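Local coordinates for cell wall surface anchor family protein (Streptococcus agalactiae serogroup V, PDB 3TW0) that serves as the adhesive tip pilin of group B streptococcal pili and probably binds host surfaces through a magnesium-binding von Willebrand factor A-type domain, at residues Asn19-Asn24 and Glu127-Asn132; Val59-Thr64 and Thr143-Ala148; Phe98-His103 and Tyr138-Thr143. The protein carries 2 engineered substitutions. All coordinates share one frame; numbering follows the deposited sequence.

Contact 1 (Asn19-Asn24 and Glu127-Asn132). With MG (magnesium ion), chain E; ACT (acetate ion), chain F.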
loop_
_atom_site.group_PDB
_atom_site.type_symbol
_atom_site.label_atom_id
_atom_site.label_comp_id
_atom_site.label_asym_id
_atom_site.label_seq_id
_atom_site.Cartn_x
_atom_site.Cartn_y
_atom_site.Cartn_z
ATOM N N ASN A 19 1.842 9.005 1.344
ATOM C CA ASN A 19 1.214 10.153 0.688
ATOM C C ASN A 19 -0.045 9.682 -0.018
ATOM O O ASN A 19 -0.436 10.227 -1.061
ATOM C CB ASN A 19 2.201 10.814 -0.295
ATOM C CG ASN A 19 1.759 12.223 -0.782
ATOM O OD1 ASN A 19 1.393 13.117 0.008
ATOM N ND2 ASN A 19 1.872 12.429 -2.066
ATOM N N SER A 20 -0.685 8.652 0.530
ATOM C CA SER A 20 -1.912 8.174 -0.080
ATOM C C SER A 20 -3.085 9.197 0.037
ATOM O O SER A 20 -3.010 10.171 0.800
ATOM C CB SER A 20 -2.285 6.802 0.456
ATOM O OG SER A 20 -2.500 6.832 1.855
ATOM N N ASN A 21 -4.143 8.978 -0.734
ATOM C CA ASN A 21 -5.327 9.859 -0.702
ATOM C C ASN A 21 -5.951 9.998 0.677
ATOM O O ASN A 21 -6.443 11.085 1.036
ATOM C CB ASN A 21 -6.382 9.382 -1.690
ATOM C CG ASN A 21 -5.900 9.440 -3.110
ATOM O OD1 ASN A 21 -4.967 10.192 -3.437
ATOM N ND2 ASN A 21 -6.504 8.624 -3.972
ATOM N N SER A 22 -5.909 8.910 1.464
ATOM C CA SER A 22 -6.428 8.969 2.843
ATOM C C SER A 22 -5.666 10.011 3.675
ATOM O O SER A 22 -6.150 10.453 4.735
ATOM C CB SER A 22 -6.385 7.586 3.516
ATOM O OG SER A 22 -5.041 7.163 3.769
ATOM N N MET A 23 -4.482 10.426 3.196
ATOM C CA MET A 23 -3.691 11.392 3.952
ATOM C C MET A 23 -4.063 12.840 3.594
ATOM O O MET A 23 -3.573 13.764 4.235
ATOM C CB MET A 23 -2.175 11.170 3.748
ATOM C CG MET A 23 -1.670 9.798 4.174
ATOM S SD MET A 23 -1.547 9.583 5.961
ATOM C CE MET A 23 -0.183 10.641 6.352
ATOM N N ASN A 24 -4.898 13.047 2.570
ATOM C CA ASN A 24 -5.364 14.413 2.236
ATOM C C ASN A 24 -5.800 15.164 3.503
ATOM O O ASN A 24 -6.465 14.586 4.387
ATOM C CB ASN A 24 -6.468 14.392 1.180
ATOM C CG ASN A 24 -7.023 15.790 0.871
ATOM O OD1 ASN A 24 -7.896 16.294 1.578
ATOM N ND2 ASN A 24 -6.518 16.408 -0.178
ATOM N N GLU A 127 0.764 17.911 1.404
ATOM C CA GLU A 127 -0.612 17.645 1.001
ATOM C C GLU A 127 -0.613 16.386 0.155
ATOM O O GLU A 127 0.420 16.043 -0.422
ATOM C CB GLU A 127 -1.201 18.872 0.235
ATOM C CG GLU A 127 -2.700 18.774 -0.144
ATOM C CD GLU A 127 -3.617 18.582 1.062
ATOM O OE1 GLU A 127 -4.057 19.590 1.668
ATOM O OE2 GLU A 127 -3.896 17.418 1.424
ATOM N N ALA A 128 -1.767 15.705 0.110
ATOM C CA ALA A 128 -2.024 14.539 -0.757
ATOM C C ALA A 128 -3.131 14.858 -1.804
ATOM O O ALA A 128 -3.787 15.902 -1.702
ATOM C CB ALA A 128 -2.407 13.338 0.102
ATOM N N GLU A 129 -3.346 13.982 -2.794
ATOM C CA GLU A 129 -4.315 14.260 -3.884
ATOM C C GLU A 129 -5.765 14.322 -3.425
ATOM O O GLU A 129 -6.151 13.691 -2.430
ATOM C CB GLU A 129 -4.236 13.263 -5.049
ATOM C CG GLU A 129 -2.884 13.091 -5.753
ATOM C CD GLU A 129 -2.280 14.357 -6.327
ATOM O OE1 GLU A 129 -3.000 15.367 -6.572
ATOM O OE2 GLU A 129 -1.045 14.341 -6.506
ATOM N N HIS A 130 -6.550 15.087 -4.188
ATOM C CA HIS A 130 -7.955 15.343 -3.898
ATOM C C HIS A 130 -8.785 14.850 -5.072
ATOM O O HIS A 130 -8.421 15.065 -6.226
ATOM C CB HIS A 130 -8.195 16.852 -3.681
ATOM C CG HIS A 130 -9.549 17.179 -3.115
ATOM N ND1 HIS A 130 -9.734 18.121 -2.126
ATOM C CD2 HIS A 130 -10.779 16.682 -3.393
ATOM C CE1 HIS A 130 -11.019 18.194 -1.820
ATOM N NE2 HIS A 130 -11.674 17.319 -2.563
ATOM N N ILE A 131 -9.897 14.184 -4.765
ATOM C CA ILE A 131 -10.797 13.622 -5.783
ATOM C C ILE A 131 -11.229 14.689 -6.815
ATOM O O ILE A 131 -11.543 14.351 -7.962
ATOM C CB ILE A 131 -12.029 12.907 -5.115
ATOM C CG1 ILE A 131 -12.854 12.099 -6.140
ATOM C CG2 ILE A 131 -12.904 13.903 -4.338
ATOM C CD1 ILE A 131 -13.759 11.037 -5.489
ATOM N N ASN A 132 -11.204 15.959 -6.393
ATOM C CA ASN A 132 -11.478 17.125 -7.253
ATOM C C ASN A 132 -10.234 17.982 -7.674
ATOM O O ASN A 132 -10.366 19.015 -8.349
ATOM C CB ASN A 132 -12.585 17.993 -6.617
ATOM C CG ASN A 132 -13.915 17.226 -6.452
ATOM O OD1 ASN A 132 -14.236 16.334 -7.234
ATOM N ND2 ASN A 132 -14.684 17.581 -5.429
HETATM MG MG MG E . -3.951 5.708 2.615
HETATM C C ACT F . -5.812 5.191 0.180
HETATM O O ACT F . -5.297 5.945 1.023
HETATM O OXT ACT F . -5.384 4.016 0.210
HETATM C CH3 ACT F . -6.862 5.658 -0.820
HETATM O O HOH W 1 -2.373 10.786 -2.978
HETATM O O HOH W 2 -7.783 12.471 -0.996
HETATM O O HOH W 3 -2.849 5.605 4.191
HETATM O O HOH W 4 -5.361 4.295 3.569
#

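Contact 2 (Val59-Thr64 and Thr143-Ala148). With MG (magnesium ion), chain E; ACT (acetate ion), chain F.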
loop_
_atom_site.group_PDB
_atom_site.type_symbol
_atom_site.label_atom_id
_atom_site.label_comp_id
_atom_site.label_asym_id
_atom_site.label_seq_id
_atom_site.Cartn_x
_atom_site.Cartn_y
_atom_site.Cartn_z
ATOM N N VAL A 59 11.625 7.977 1.162
ATOM C CA VAL A 59 10.774 7.220 0.262
ATOM C C VAL A 59 9.325 7.637 0.527
ATOM O O VAL A 59 8.705 7.243 1.534
ATOM C CB VAL A 59 10.934 5.697 0.453
ATOM C CG1 VAL A 59 9.975 4.915 -0.520
ATOM C CG2 VAL A 59 12.378 5.259 0.247
ATOM N N THR A 60 8.794 8.464 -0.376
ATOM C CA THR A 60 7.393 8.849 -0.312
ATOM C C THR A 60 6.587 7.938 -1.241
ATOM O O THR A 60 7.009 7.655 -2.357
ATOM C CB THR A 60 7.189 10.327 -0.667
ATOM O OG1 THR A 60 7.962 11.159 0.224
ATOM C CG2 THR A 60 5.735 10.686 -0.518
ATOM N N TYR A 61 5.438 7.468 -0.775
ATOM C CA TYR A 61 4.721 6.431 -1.498
ATOM C C TYR A 61 3.245 6.579 -1.409
ATOM O O TYR A 61 2.708 7.205 -0.492
ATOM C CB TYR A 61 5.074 5.032 -0.977
ATOM C CG TYR A 61 4.472 4.665 0.377
ATOM C CD1 TYR A 61 3.266 3.962 0.448
ATOM C CD2 TYR A 61 5.151 4.945 1.590
ATOM C CE1 TYR A 61 2.714 3.607 1.678
ATOM C CE2 TYR A 61 4.612 4.552 2.832
ATOM C CZ TYR A 61 3.381 3.896 2.863
ATOM O OH TYR A 61 2.785 3.487 4.067
ATOM N N ALA A 62 2.596 5.956 -2.372
ATOM C CA ALA A 62 1.177 5.742 -2.311
ATOM C C ALA A 62 0.925 4.447 -3.080
ATOM O O ALA A 62 1.374 3.399 -2.610
ATOM C CB ALA A 62 0.419 6.943 -2.847
ATOM N N SER A 63 0.245 4.473 -4.235
ATOM C CA SER A 63 0.113 3.254 -5.060
ATOM C C SER A 63 1.467 2.751 -5.530
ATOM O O SER A 63 1.624 1.582 -5.929
ATOM C CB SER A 63 -0.765 3.516 -6.294
ATOM O OG SER A 63 -2.088 3.804 -5.886
ATOM N N THR A 64 2.427 3.671 -5.563
ATOM C CA THR A 64 3.774 3.351 -5.956
ATOM C C THR A 64 4.720 4.323 -5.300
ATOM O O THR A 64 4.287 5.183 -4.522
ATOM C CB THR A 64 3.937 3.340 -7.494
ATOM O OG1 THR A 64 5.247 2.867 -7.815
ATOM C CG2 THR A 64 3.738 4.749 -8.089
ATOM N N THR A 143 -2.631 2.858 -0.789
ATOM C CA THR A 143 -1.604 2.770 0.268
ATOM C C THR A 143 -0.829 1.452 0.096
ATOM O O THR A 143 -1.158 0.444 0.710
ATOM C CB THR A 143 -2.243 2.921 1.652
ATOM O OG1 THR A 143 -3.165 4.022 1.627
ATOM C CG2 THR A 143 -1.186 3.184 2.756
ATOM N N PHE A 144 0.153 1.442 -0.798
ATOM C CA PHE A 144 0.884 0.222 -1.102
ATOM C C PHE A 144 2.109 0.195 -0.172
ATOM O O PHE A 144 3.246 0.320 -0.608
ATOM C CB PHE A 144 1.326 0.199 -2.578
ATOM C CG PHE A 144 1.682 -1.172 -3.091
ATOM C CD1 PHE A 144 1.779 -2.262 -2.226
ATOM C CD2 PHE A 144 1.967 -1.360 -4.434
ATOM C CE1 PHE A 144 2.101 -3.533 -2.726
ATOM C CE2 PHE A 144 2.291 -2.632 -4.943
ATOM C CZ PHE A 144 2.342 -3.718 -4.094
ATOM N N THR A 145 1.846 0.115 1.118
ATOM C CA THR A 145 2.887 -0.012 2.130
ATOM C C THR A 145 3.947 -1.077 1.845
ATOM O O THR A 145 5.133 -0.818 2.032
ATOM C CB THR A 145 2.229 -0.207 3.524
ATOM O OG1 THR A 145 1.415 0.951 3.808
ATOM C CG2 THR A 145 3.274 -0.323 4.638
ATOM N N GLN A 146 3.534 -2.261 1.387
ATOM C CA GLN A 146 4.493 -3.345 1.167
ATOM C C GLN A 146 5.598 -2.906 0.200
ATOM O O GLN A 146 6.784 -3.063 0.469
ATOM C CB GLN A 146 3.819 -4.589 0.623
ATOM C CG GLN A 146 4.789 -5.781 0.391
ATOM C CD GLN A 146 4.061 -7.028 0.002
ATOM O OE1 GLN A 146 2.837 -7.012 -0.171
ATOM N NE2 GLN A 146 4.793 -8.139 -0.131
ATOM N N LYS A 147 5.189 -2.337 -0.928
ATOM C CA LYS A 147 6.141 -1.848 -1.918
ATOM C C LYS A 147 7.098 -0.829 -1.340
ATOM O O LYS A 147 8.286 -0.872 -1.643
ATOM C CB LYS A 147 5.389 -1.238 -3.120
ATOM C CG LYS A 147 6.274 -0.951 -4.310
ATOM C CD LYS A 147 5.451 -0.240 -5.405
ATOM C CE LYS A 147 5.888 -0.632 -6.803
ATOM N NZ LYS A 147 7.293 -0.417 -7.033
ATOM N N ALA A 148 6.583 0.136 -0.577
ATOM C CA ALA A 148 7.449 1.123 0.081
ATOM C C ALA A 148 8.451 0.486 1.064
ATOM O O ALA A 148 9.609 0.912 1.152
ATOM C CB ALA A 148 6.630 2.167 0.796
HETATM MG MG MG E . -3.951 5.708 2.615
HETATM C C ACT F . -5.812 5.191 0.180
HETATM O O ACT F . -5.297 5.945 1.023
HETATM O OXT ACT F . -5.384 4.016 0.210
HETATM C CH3 ACT F . -6.862 5.658 -0.820
HETATM O O HOH W 5 3.870 2.231 -2.789
HETATM O O HOH W 3 -2.849 5.605 4.191
HETATM O O HOH W 4 -5.361 4.295 3.569
#

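Contact 3 (Phe98-His103 and Tyr138-Thr143). With MG (magnesium ion), chain E; ACT (acetate ion), chain F.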
loop_
_atom_site.group_PDB
_atom_site.type_symbol
_atom_site.label_atom_id
_atom_site.label_comp_id
_atom_site.label_asym_id
_atom_site.label_seq_id
_atom_site.Cartn_x
_atom_site.Cartn_y
_atom_site.Cartn_z
ATOM N N PHE A 98 -4.536 3.478 -15.757
ATOM C CA PHE A 98 -4.101 4.870 -15.849
ATOM C C PHE A 98 -2.597 4.877 -15.838
ATOM O O PHE A 98 -1.977 4.072 -15.115
ATOM C CB PHE A 98 -4.579 5.681 -14.659
ATOM C CG PHE A 98 -6.040 5.993 -14.683
ATOM C CD1 PHE A 98 -6.493 7.198 -15.211
ATOM C CD2 PHE A 98 -6.961 5.097 -14.156
ATOM C CE1 PHE A 98 -7.851 7.498 -15.206
ATOM C CE2 PHE A 98 -8.311 5.383 -14.149
ATOM C CZ PHE A 98 -8.763 6.594 -14.683
ATOM N N THR A 99 -2.007 5.797 -16.595
ATOM C CA THR A 99 -0.560 5.868 -16.709
ATOM C C THR A 99 -0.202 7.326 -16.553
ATOM O O THR A 99 -0.823 8.178 -17.208
ATOM C CB THR A 99 -0.094 5.272 -18.065
ATOM O OG1 THR A 99 -0.389 3.868 -18.080
ATOM C CG2 THR A 99 1.394 5.469 -18.308
ATOM N N ALA A 100 0.726 7.638 -15.643
ATOM C CA ALA A 100 1.104 9.033 -15.383
ATOM C C ALA A 100 2.501 9.144 -14.810
ATOM O O ALA A 100 3.092 8.137 -14.390
ATOM C CB ALA A 100 0.133 9.704 -14.424
ATOM N N THR A 101 2.995 10.387 -14.763
ATOM C CA THR A 101 4.266 10.702 -14.160
ATOM C C THR A 101 4.015 11.141 -12.724
ATOM O O THR A 101 3.240 12.076 -12.469
ATOM C CB THR A 101 4.986 11.820 -14.961
ATOM O OG1 THR A 101 5.253 11.336 -16.287
ATOM C CG2 THR A 101 6.295 12.214 -14.310
ATOM N N THR A 102 4.653 10.455 -11.774
ATOM C CA THR A 102 4.442 10.738 -10.345
ATOM C C THR A 102 5.189 12.003 -9.990
ATOM O O THR A 102 6.132 12.360 -10.678
ATOM C CB THR A 102 4.971 9.575 -9.452
ATOM O OG1 THR A 102 6.343 9.309 -9.771
ATOM C CG2 THR A 102 4.128 8.281 -9.660
ATOM N N HIS A 103 4.756 12.685 -8.936
ATOM C CA HIS A 103 5.565 13.692 -8.274
ATOM C C HIS A 103 6.867 13.052 -7.765
ATOM O O HIS A 103 6.879 11.907 -7.330
ATOM C CB HIS A 103 4.834 14.207 -7.029
ATOM C CG HIS A 103 3.535 14.905 -7.303
ATOM N ND1 HIS A 103 3.442 16.037 -8.090
ATOM C CD2 HIS A 103 2.284 14.664 -6.843
ATOM C CE1 HIS A 103 2.190 16.453 -8.112
ATOM N NE2 HIS A 103 1.465 15.635 -7.370
ATOM N N TYR A 138 -4.795 11.275 -8.560
ATOM C CA TYR A 138 -5.667 10.725 -7.543
ATOM C C TYR A 138 -5.786 9.203 -7.699
ATOM O O TYR A 138 -5.922 8.506 -6.702
ATOM C CB TYR A 138 -7.077 11.348 -7.624
ATOM C CG TYR A 138 -8.009 10.849 -6.531
ATOM C CD1 TYR A 138 -7.957 11.399 -5.247
ATOM C CD2 TYR A 138 -8.930 9.830 -6.781
ATOM C CE1 TYR A 138 -8.792 10.962 -4.259
ATOM C CE2 TYR A 138 -9.781 9.379 -5.786
ATOM C CZ TYR A 138 -9.690 9.945 -4.523
ATOM O OH TYR A 138 -10.516 9.517 -3.511
ATOM N N GLN A 139 -5.730 8.715 -8.937
ATOM C CA GLN A 139 -5.753 7.274 -9.243
ATOM C C GLN A 139 -4.530 6.470 -8.751
ATOM O O GLN A 139 -4.557 5.223 -8.751
ATOM C CB GLN A 139 -5.859 7.050 -10.759
ATOM C CG GLN A 139 -7.034 7.732 -11.420
ATOM C CD GLN A 139 -8.339 7.426 -10.732
ATOM O OE1 GLN A 139 -8.697 6.270 -10.550
ATOM N NE2 GLN A 139 -9.085 8.471 -10.374
ATOM N N PHE A 140 -3.464 7.190 -8.400
ATOM C CA PHE A 140 -2.216 6.613 -7.882
ATOM C C PHE A 140 -2.102 6.768 -6.360
ATOM O O PHE A 140 -1.004 6.619 -5.770
ATOM C CB PHE A 140 -1.010 7.247 -8.607
ATOM C CG PHE A 140 -0.979 6.926 -10.063
ATOM C CD1 PHE A 140 -0.179 5.893 -10.546
ATOM C CD2 PHE A 140 -1.797 7.616 -10.956
ATOM C CE1 PHE A 140 -0.173 5.563 -11.906
ATOM C CE2 PHE A 140 -1.807 7.290 -12.331
ATOM C CZ PHE A 140 -1.000 6.280 -12.802
ATOM N N GLY A 141 -3.257 6.986 -5.724
ATOM C CA GLY A 141 -3.330 7.349 -4.299
ATOM C C GLY A 141 -3.693 6.220 -3.342
ATOM O O GLY A 141 -4.092 6.480 -2.229
ATOM N N ALA A 142 -3.521 4.974 -3.758
ATOM C CA ALA A 142 -3.664 3.816 -2.821
ATOM C C ALA A 142 -2.534 3.765 -1.764
ATOM O O ALA A 142 -1.593 4.527 -1.812
ATOM C CB ALA A 142 -3.737 2.506 -3.618
ATOM N N THR A 143 -2.631 2.858 -0.789
ATOM C CA THR A 143 -1.604 2.770 0.268
ATOM C C THR A 143 -0.829 1.452 0.096
ATOM O O THR A 143 -1.158 0.444 0.710
ATOM C CB THR A 143 -2.243 2.921 1.652
ATOM O OG1 THR A 143 -3.165 4.022 1.627
ATOM C CG2 THR A 143 -1.186 3.184 2.756
HETATM MG MG MG E . -3.951 5.708 2.615
HETATM C C ACT F . -5.812 5.191 0.180
HETATM O O ACT F . -5.297 5.945 1.023
HETATM O OXT ACT F . -5.384 4.016 0.210
HETATM C CH3 ACT F . -6.862 5.658 -0.820
HETATM O O HOH W 3 -2.849 5.605 4.191
HETATM O O HOH W 4 -5.361 4.295 3.569
#

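Contact 1 (Asn19-Asn24 and Glu127-Asn132)
N24 reaches across to the backbone of A128, and the methyl of A128 packs against the 19-24 turn beside it. N24 CB rests 3.7 Å from E129 O. With CG anti to the backbone N (chi1 177°), the amide is carried alongside the E127 carboxylate, and CG lies 3.6 Å from E127 OE2. At the tip the oxygen and the nitrogen part company: OD1 turns back to cap E26 N, at the start of the turn into the next helix, while ND2 donates to A128 O over 3.2 Å. That bond is fairly straight at 153°, but the donor stands well above the carbonyl plane. E127 OE2 is close to ND2 too, yet at a poor angle; this oxygen instead accepts from A128 N, at 3.0 Å, and from N25 N. A128 CB presses inward, 3.3 Å from S20 O and within packing distance of M23 CB. Beside it, one water donates to both N19 O and N21 OD1 and is weakly held by E129 N. On the far side of the 19-24 turn, S20 OG binds magnesium at 2.0 Å and S22 OG at 2.1 Å, each hydroxyl also hydrogen-bonded to a second-shell aspartate, D18 or D173. An acetate oxygen is a further ligand of the ion. D18, S20 and S22 form the DxSxS signature of the metal-ion-dependent adhesion site (MIDAS) of vWA domains.

Contact 2 (Val59-Thr64 and Thr143-Ala148)
The methyl of A148 sits over one face of the Y61 ring. A148 CB is 3.5 Å from the ring centroid, a CH-pi contact, and only 3.2 Å from Y61 CD2, displaced toward the rim, so the fit here is tight. Y61 CG lies between the backbone N and the carbonyl carbon (chi1 74°), which swings the ring across the first turn of the helix and brings its hydroxyl to T145. Y61 OH and T145 OG1 are hydrogen-bonded at 2.9 Å, and H170 NE2 is a second partner of the tyrosine oxygen. A little further along, F144 N donates to A62 O over 2.9 Å; the bond is fairly straight (155°), though the nitrogen stands 49° out of the carbonyl plane. A water also donates to A62 O and to F144 O, so A62 O takes two bonds. In the vWA fold this is where the edge strand 55-61 of the parallel sheet meets the start of helix 145-159, and F144, at the N-cap position, is the centre of an inverse gamma turn. Just before it, T143 turns away from the strand and gives OG1 to the magnesium ion of the MIDAS at 2.1 Å; the same hydroxyl donates to the acetate OXT, 2.6 Å away. The F144 ring is met at its edge, in plane, by S63 O, 3.3 Å from CD2, while K147 CB covers one of its faces. Toward the partly exposed T64 and K147 the contact slackens. The lysine chain runs alongside T64, pointing the same way, with no bond between them: K147 CE comes to 3.7 Å of T64 OG1, and NZ makes a long, weak ion pair with D220.

Contact 3 (Phe98-His103 and Tyr138-Thr143)
Strand 97-101, paired with strand 70-78 in the antiparallel sheet beside the vWA core, meets the loop that leads to the MIDAS threonine: F98 and A100 of the strand take up Q139 and F140 of the loop. No hydrogen bond crosses between the two segments. Q139 CG sits squarely over the centre of the F98 ring, 3.6 Å from its centroid and 2° off the ring normal, a CH-pi contact. The glutamine chain bends at chi2 (-52°), which carries the amide out past the ring's rim, tilted 32° from it, with OE1 3.7 Å from F98 CE2. NE2 is held by R135 O, outside the contact, and the F98 ring is also met edge-to-face by W91. The far edge of the F140 ring abuts the strand. Its CE2 packs on A100 CB at 3.7 Å and on F98 CB at 4.0 Å, and V73 of the neighbouring strand touches the same side chain. The ring points its edge at the strand: T99 N lies in the ring plane, while CZ approaches F98 O to 3.3 Å.

All three contacts converge on one magnesium ion. Contact 1 gives it S20 and S22, while T143, shared by contacts 2 and 3, completes the protein ligands; an acetate oxygen and two waters fill the remaining positions. Hydrogen bonds probably join the contacts as well. N19 N lies 2.7 Å from Y61 O, tying contact 1 to the edge strand of contact 2, and N21 ND2 lies 2.8 Å from Y138 O of contact 3. Contacts 2 and 3 are probably stitched by S63 OG to A142 N, at 2.8 Å, and S63 N to F140 O, at 2.9 Å. The aromatic packing of contact 3 stands off from the metal, with the F140 side chain about 9 Å from that of S20.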